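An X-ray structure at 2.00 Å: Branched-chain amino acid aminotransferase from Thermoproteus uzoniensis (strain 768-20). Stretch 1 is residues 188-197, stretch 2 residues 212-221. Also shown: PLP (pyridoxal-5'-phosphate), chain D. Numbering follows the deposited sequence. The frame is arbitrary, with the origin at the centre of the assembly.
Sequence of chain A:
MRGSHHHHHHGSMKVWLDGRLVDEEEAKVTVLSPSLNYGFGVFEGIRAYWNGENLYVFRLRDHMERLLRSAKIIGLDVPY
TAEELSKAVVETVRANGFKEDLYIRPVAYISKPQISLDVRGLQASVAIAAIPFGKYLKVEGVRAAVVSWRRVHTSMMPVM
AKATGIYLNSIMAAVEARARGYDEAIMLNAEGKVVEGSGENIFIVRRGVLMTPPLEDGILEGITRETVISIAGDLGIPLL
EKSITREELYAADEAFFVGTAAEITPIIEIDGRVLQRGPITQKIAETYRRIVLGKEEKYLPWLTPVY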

ATOM      1  N   LEU A 188       2.216 -13.949  -4.742  1.00 15.06           N
ATOM      2  CA  LEU A 188       1.449 -13.145  -3.793  1.00 15.05           C
ATOM      3  C   LEU A 188       0.828 -11.964  -4.539  1.00 17.73           C
ATOM      4  O   LEU A 188       1.413 -11.456  -5.484  1.00 20.30           O
ATOM      5  CB  LEU A 188       2.320 -12.633  -2.715  1.00 15.78           C
ATOM      6  CG  LEU A 188       3.065 -13.650  -1.885  1.00 17.03           C
ATOM      7  CD1 LEU A 188       3.696 -13.090  -0.609  1.00 20.13           C
ATOM      8  CD2 LEU A 188       2.107 -14.797  -1.497  1.00 18.39           C
ATOM      9  N   ASN A 189      -0.358 -11.521  -4.136  1.00 22.06           N
ATOM     10  CA  ASN A 189      -0.909 -10.239  -4.607  1.00 19.11           C
ATOM     11  C   ASN A 189      -0.263  -8.972  -3.890  1.00 19.25           C
ATOM     12  O   ASN A 189       0.645  -9.130  -3.045  1.00 19.03           O
ATOM     13  CB  ASN A 189      -2.425 -10.242  -4.572  1.00 17.58           C
ATOM     14  CG  ASN A 189      -3.004 -10.171  -3.149  1.00 18.26           C
ATOM     15  OD1 ASN A 189      -2.256 -10.236  -2.132  1.00 17.40           O
ATOM     16  ND2 ASN A 189      -4.327 -10.265  -3.077  1.00 15.43           N
ATOM     17  N   ALA A 190      -0.691  -7.739  -4.222  1.00 18.47           N
ATOM     18  CA  ALA A 190       0.004  -6.535  -3.697  1.00 18.28           C
ATOM     19  C   ALA A 190      -0.175  -6.465  -2.174  1.00 17.68           C
ATOM     20  O   ALA A 190       0.582  -5.862  -1.473  1.00 21.16           O
ATOM     21  CB  ALA A 190      -0.566  -5.305  -4.246  1.00 21.82           C
ATOM     22  N   GLU A 191      -1.213  -7.083  -1.686  1.00 19.55           N
ATOM     23  CA  GLU A 191      -1.611  -7.032  -0.277  1.00 21.18           C
ATOM     24  C   GLU A 191      -0.962  -8.204   0.463  1.00 19.69           C
ATOM     25  O   GLU A 191      -1.175  -8.381   1.668  1.00 22.87           O
ATOM     26  CB  GLU A 191      -3.146  -7.086  -0.142  1.00 22.71           C
ATOM     27  CG  GLU A 191      -3.899  -5.851  -0.738  1.00 21.70           C
ATOM     28  CD  GLU A 191      -4.244  -5.938  -2.227  1.00 29.46           C
ATOM     29  OE1 GLU A 191      -3.908  -6.971  -2.859  1.00 23.03           O
ATOM     30  OE2 GLU A 191      -4.880  -4.930  -2.802  1.00 28.67           O
ATOM     31  N   GLY A 192      -0.226  -9.025  -0.245  1.00 18.10           N
ATOM     32  CA  GLY A 192       0.589 -10.064   0.368  1.00 19.45           C
ATOM     33  C   GLY A 192      -0.017 -11.442   0.518  1.00 19.20           C
ATOM     34  O   GLY A 192       0.559 -12.258   1.165  1.00 16.57           O
ATOM     35  N   LYS A 193      -1.186 -11.682  -0.101  1.00 19.60           N
ATOM     36  CA  LYS A 193      -1.940 -12.910   0.002  1.00 20.99           C
ATOM     37  C   LYS A 193      -1.597 -13.731  -1.219  1.00 23.18           C
ATOM     38  O   LYS A 193      -1.467 -13.136  -2.302  1.00 20.81           O
ATOM     39  CB  LYS A 193      -3.426 -12.741  -0.081  1.00 22.36           C
ATOM     40  CG  LYS A 193      -4.068 -11.760   0.869  1.00 26.17           C
ATOM     41  CD  LYS A 193      -3.731 -12.004   2.351  1.00 28.64           C
ATOM     42  CE  LYS A 193      -4.402 -10.878   3.166  1.00 26.52           C
ATOM     43  NZ  LYS A 193      -3.625  -9.608   2.979  1.00 24.71           N
ATOM     44  N   VAL A 194      -1.482 -15.057  -1.035  1.00 26.55           N
ATOM     45  CA  VAL A 194      -1.245 -16.030  -2.173  1.00 22.34           C
ATOM     46  C   VAL A 194      -2.396 -15.917  -3.181  1.00 21.43           C
ATOM     47  O   VAL A 194      -3.585 -16.003  -2.837  1.00 22.08           O
ATOM     48  CB  VAL A 194      -1.157 -17.486  -1.617  1.00 23.67           C
ATOM     49  CG1 VAL A 194      -1.056 -18.580  -2.724  1.00 23.22           C
ATOM     50  CG2 VAL A 194       0.026 -17.643  -0.716  1.00 22.49           C
ATOM     51  N   VAL A 195      -2.102 -15.783  -4.461  1.00 20.70           N
ATOM     52  CA  VAL A 195      -3.194 -15.811  -5.402  1.00 22.67           C
ATOM     53  C   VAL A 195      -3.134 -16.845  -6.556  1.00 18.20           C
ATOM     54  O   VAL A 195      -4.161 -17.406  -6.905  1.00 24.63           O
ATOM     55  CB  VAL A 195      -3.555 -14.431  -5.933  1.00 21.40           C
ATOM     56  CG1 VAL A 195      -4.283 -13.653  -4.868  1.00 27.45           C
ATOM     57  CG2 VAL A 195      -2.338 -13.657  -6.395  1.00 24.28           C
ATOM     58  N   GLU A 196      -2.000 -17.046  -7.137  1.00 19.61           N
ATOM     59  CA  GLU A 196      -1.912 -17.714  -8.482  1.00 21.09           C
ATOM     60  C   GLU A 196      -0.602 -18.480  -8.582  1.00 21.26           C
ATOM     61  O   GLU A 196       0.348 -18.125  -7.893  1.00 25.42           O
ATOM     62  CB  GLU A 196      -1.945 -16.657  -9.513  1.00 22.81           C
ATOM     63  CG  GLU A 196      -3.268 -16.041  -9.905  1.00 26.96           C
ATOM     64  CD  GLU A 196      -4.068 -16.862 -10.847  1.00 29.47           C
ATOM     65  OE1 GLU A 196      -3.541 -17.794 -11.445  1.00 36.88           O
ATOM     66  OE2 GLU A 196      -5.235 -16.573 -11.027  1.00 28.98           O
ATOM     67  N   GLY A 197      -0.512 -19.490  -9.459  1.00 22.09           N
ATOM     68  CA  GLY A 197       0.749 -19.918  -9.967  1.00 20.78           C
ATOM     69  C   GLY A 197       0.980 -19.001 -11.164  1.00 24.86           C
ATOM     70  O   GLY A 197       0.141 -18.164 -11.522  1.00 30.67           O
ATOM     71  N   THR A 212      -9.482 -21.825  -1.301  1.00 19.95           N
ATOM     72  CA  THR A 212      -8.959 -21.225  -2.569  1.00 20.63           C
ATOM     73  C   THR A 212      -9.110 -19.696  -2.565  1.00 18.41           C
ATOM     74  O   THR A 212     -10.066 -19.206  -1.986  1.00 18.58           O
ATOM     75  CB  THR A 212      -9.576 -21.844  -3.824  1.00 22.82           C
ATOM     76  OG1 THR A 212      -8.695 -21.701  -4.964  1.00 19.41           O
ATOM     77  CG2 THR A 212     -10.983 -21.301  -4.137  1.00 24.77           C
ATOM     78  N   PRO A 213      -8.120 -18.930  -3.079  1.00 16.60           N
ATOM     79  CA  PRO A 213      -8.283 -17.526  -2.957  1.00 17.28           C
ATOM     80  C   PRO A 213      -9.517 -17.112  -3.735  1.00 20.19           C
ATOM     81  O   PRO A 213      -9.781 -17.647  -4.840  1.00 19.98           O
ATOM     82  CB  PRO A 213      -7.028 -16.954  -3.631  1.00 18.68           C
ATOM     83  CG  PRO A 213      -5.985 -17.991  -3.395  1.00 17.76           C
ATOM     84  CD  PRO A 213      -6.788 -19.264  -3.541  1.00 15.62           C
ATOM     85  N   PRO A 214     -10.149 -16.084  -3.237  1.00 17.89           N
ATOM     86  CA  PRO A 214     -11.357 -15.676  -3.794  1.00 19.60           C
ATOM     87  C   PRO A 214     -11.204 -14.739  -4.964  1.00 17.45           C
ATOM     88  O   PRO A 214     -10.161 -14.202  -5.263  1.00 18.20           O
ATOM     89  CB  PRO A 214     -12.024 -14.947  -2.595  1.00 19.46           C
ATOM     90  CG  PRO A 214     -10.878 -14.302  -1.864  1.00 17.67           C
ATOM     91  CD  PRO A 214      -9.860 -15.423  -1.944  1.00 17.89           C
ATOM     92  N   LEU A 215     -12.311 -14.461  -5.601  1.00 23.56           N
ATOM     93  CA  LEU A 215     -12.339 -13.754  -6.905  1.00 21.99           C
ATOM     94  C   LEU A 215     -11.675 -12.440  -6.850  1.00 22.65           C
ATOM     95  O   LEU A 215     -10.859 -12.092  -7.723  1.00 29.61           O
ATOM     96  CB  LEU A 215     -13.786 -13.589  -7.351  1.00 24.34           C
ATOM     97  CG  LEU A 215     -14.340 -14.429  -8.510  1.00 29.66           C
ATOM     98  CD1 LEU A 215     -13.963 -15.874  -8.433  1.00 28.19           C
ATOM     99  CD2 LEU A 215     -15.854 -14.302  -8.549  1.00 28.41           C
ATOM    100  N   GLU A 216     -11.910 -11.752  -5.737  1.00 24.14           N
ATOM    101  CA  GLU A 216     -11.494 -10.398  -5.549  1.00 23.28           C
ATOM    102  C   GLU A 216     -10.008 -10.222  -5.330  1.00 23.77           C
ATOM    103  O   GLU A 216      -9.542  -9.103  -5.300  1.00 22.89           O
ATOM    104  CB  GLU A 216     -12.284  -9.756  -4.402  1.00 21.58           C
ATOM    105  CG  GLU A 216     -12.296 -10.456  -3.090  1.00 22.36           C
ATOM    106  CD  GLU A 216     -13.521 -11.402  -2.907  1.00 24.41           C
ATOM    107  OE1 GLU A 216     -14.083 -11.954  -3.899  1.00 25.91           O
ATOM    108  OE2 GLU A 216     -13.930 -11.616  -1.772  1.00 32.98           O
ATOM    109  N   ASP A 217      -9.308 -11.314  -5.012  1.00 26.55           N
ATOM    110  CA  ASP A 217      -7.924 -11.232  -4.607  1.00 20.86           C
ATOM    111  C   ASP A 217      -6.928 -10.915  -5.772  1.00 23.89           C
ATOM    112  O   ASP A 217      -5.768 -10.635  -5.514  1.00 20.44           O
ATOM    113  CB  ASP A 217      -7.469 -12.433  -3.786  1.00 20.31           C
ATOM    114  CG  ASP A 217      -7.686 -12.239  -2.215  1.00 25.43           C
ATOM    115  OD1 ASP A 217      -8.445 -11.337  -1.811  1.00 21.25           O
ATOM    116  OD2 ASP A 217      -7.138 -13.048  -1.437  1.00 23.25           O
ATOM    117  N   GLY A 218      -7.387 -10.963  -7.037  1.00 20.10           N
ATOM    118  CA  GLY A 218      -6.515 -10.797  -8.133  1.00 20.83           C
ATOM    119  C   GLY A 218      -6.317 -12.047  -8.982  1.00 18.79           C
ATOM    120  O   GLY A 218      -5.432 -12.029  -9.683  1.00 22.84           O
ATOM    121  N   ILE A 219      -7.152 -13.101  -8.882  1.00 18.70           N
ATOM    122  CA  ILE A 219      -7.043 -14.335  -9.720  1.00 20.24           C
ATOM    123  C   ILE A 219      -7.702 -14.182 -11.079  1.00 20.77           C
ATOM    124  O   ILE A 219      -8.522 -13.243 -11.306  1.00 22.87           O
ATOM    125  CB  ILE A 219      -7.614 -15.606  -9.021  1.00 23.69           C
ATOM    126  CG1 ILE A 219      -9.116 -15.440  -8.661  1.00 22.89           C
ATOM    127  CG2 ILE A 219      -6.888 -15.869  -7.694  1.00 23.81           C
ATOM    128  CD1 ILE A 219      -9.818 -16.724  -8.289  1.00 21.60           C
ATOM    129  N   LEU A 220      -7.282 -15.047 -12.005  1.00 23.02           N
ATOM    130  CA  LEU A 220      -8.141 -15.321 -13.118  1.00 24.21           C
ATOM    131  C   LEU A 220      -9.115 -16.422 -12.630  1.00 23.07           C
ATOM    132  O   LEU A 220      -8.678 -17.345 -11.933  1.00 22.11           O
ATOM    133  CB  LEU A 220      -7.275 -15.736 -14.283  1.00 24.73           C
ATOM    134  CG  LEU A 220      -8.272 -15.832 -15.443  1.00 28.82           C
ATOM    135  CD1 LEU A 220      -7.814 -14.855 -16.504  1.00 30.14           C
ATOM    136  CD2 LEU A 220      -8.501 -17.247 -15.847  1.00 26.28           C
ATOM    137  N   GLU A 221     -10.408 -16.220 -12.870  1.00 22.11           N
ATOM    138  CA  GLU A 221     -11.511 -17.158 -12.558  1.00 23.61           C
ATOM    139  C   GLU A 221     -11.389 -18.443 -13.406  1.00 21.87           C
ATOM    140  O   GLU A 221     -11.984 -18.542 -14.412  1.00 25.50           O
ATOM    141  CB  GLU A 221     -12.876 -16.514 -12.742  1.00 25.65           C
ATOM    142  CG  GLU A 221     -14.029 -17.418 -12.240  1.00 28.64           C
ATOM    143  CD  GLU A 221     -15.366 -16.710 -12.186  1.00 30.67           C
ATOM    144  OE1 GLU A 221     -15.471 -15.548 -12.662  1.00 35.39           O
ATOM    145  OE2 GLU A 221     -16.369 -17.327 -11.710  1.00 30.18           O
TER
HETATM  146  N1  PLP D 301      -4.570 -18.508 -13.648  1.00 18.64           N
HETATM  147  C2  PLP D 301      -4.232 -17.647 -14.603  1.00 23.58           C
HETATM  148  C2A PLP D 301      -3.386 -16.449 -14.294  1.00 24.34           C
HETATM  149  C3  PLP D 301      -4.588 -17.896 -15.993  1.00 24.45           C
HETATM  150  O3  PLP D 301      -4.142 -17.033 -16.991  1.00 23.41           O
HETATM  151  C4  PLP D 301      -5.392 -19.110 -16.304  1.00 23.64           C
HETATM  152  C4A PLP D 301      -5.841 -19.463 -17.707  1.00 23.39           C
HETATM  153  C5  PLP D 301      -5.735 -19.971 -15.136  1.00 24.16           C
HETATM  154  C6  PLP D 301      -5.272 -19.584 -13.848  1.00 20.07           C
HETATM  155  C5A PLP D 301      -6.476 -21.275 -15.223  1.00 22.10           C
HETATM  156  O4P PLP D 301      -7.701 -21.141 -15.847  1.00 22.37           O
HETATM  157  P   PLP D 301      -8.364 -22.414 -16.501  1.00 23.52           P
HETATM  158  O1P PLP D 301      -7.401 -23.022 -17.577  1.00 24.84           O
HETATM  159  O2P PLP D 301      -8.792 -23.281 -15.396  1.00 20.22           O
HETATM  160  O3P PLP D 301      -9.552 -21.962 -17.303  1.00 19.84           O
HETATM  161  O   HOH W   1      -6.107  -9.216  -1.108  1.00 25.62           O
HETATM  162  O   HOH W   2      -5.616  -7.228  -4.918  1.00 31.88           O
HETATM  163  O   HOH W   3      -5.631 -15.081  -1.251  1.00 19.65           O

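Two side chains of the first stretch, Asn189 and Glu196, reach across to backbone polar groups of the second, and between them lies a small apolar patch built around Val195. Asn189 opens a type I turn that ends at Gly192. Its chi1 is p (72°) and its chi2 is close to zero, a conformation that sets the two ends of the amide to different tasks. OD1 folds back over its own turn and accepts a hydrogen bond from Lys193 N at 2.7 Å, while Asn189 ND2 donates across the contact to Asp217 O at 2.9 Å, with a nearly straight N-H...O angle of 163°. An amide suits this place because it carries an acceptor and a donor on one planar group. Asn189 ND2 also donates to water 1 (2.9 Å).

Lys193 starts toward the second stretch, but with chi1 and chi2 both m its chain leads away, and NZ donates to Glu191 O at 3.0 Å, back over the turn. Asp217 is further tied in by water 3, which donates both to Asp217 OD2 (2.5 Å) and to Val194 O (2.7 Å).

Val195, chi1 m, places CG1 3.6 Å from Asp217 CB, and its CB lies 4.0 Å from Ile219 CG2; Pro213 CB is more distant, 4.5 Å from Val195 CG1. A compact, branched side chain can thus touch several neighbours at once. Gly218, at phi 112°, adopts backbone angles at which a CB would be jammed against the preceding carbonyl oxygen.

Glu196 sets off sideways, but chi1 and chi2, both near -80°, bring its carboxylate nearer. Glu196 OE2 accepts a hydrogen bond from Leu220 N at 2.7 Å, while Glu196 OE1 lies 2.5 Å from PLP N1. The two carboxylate oxygens thus meet the loop and the cofactor, whose ring Leu220 also approaches, CB to PLP C2 being 3.6 Å.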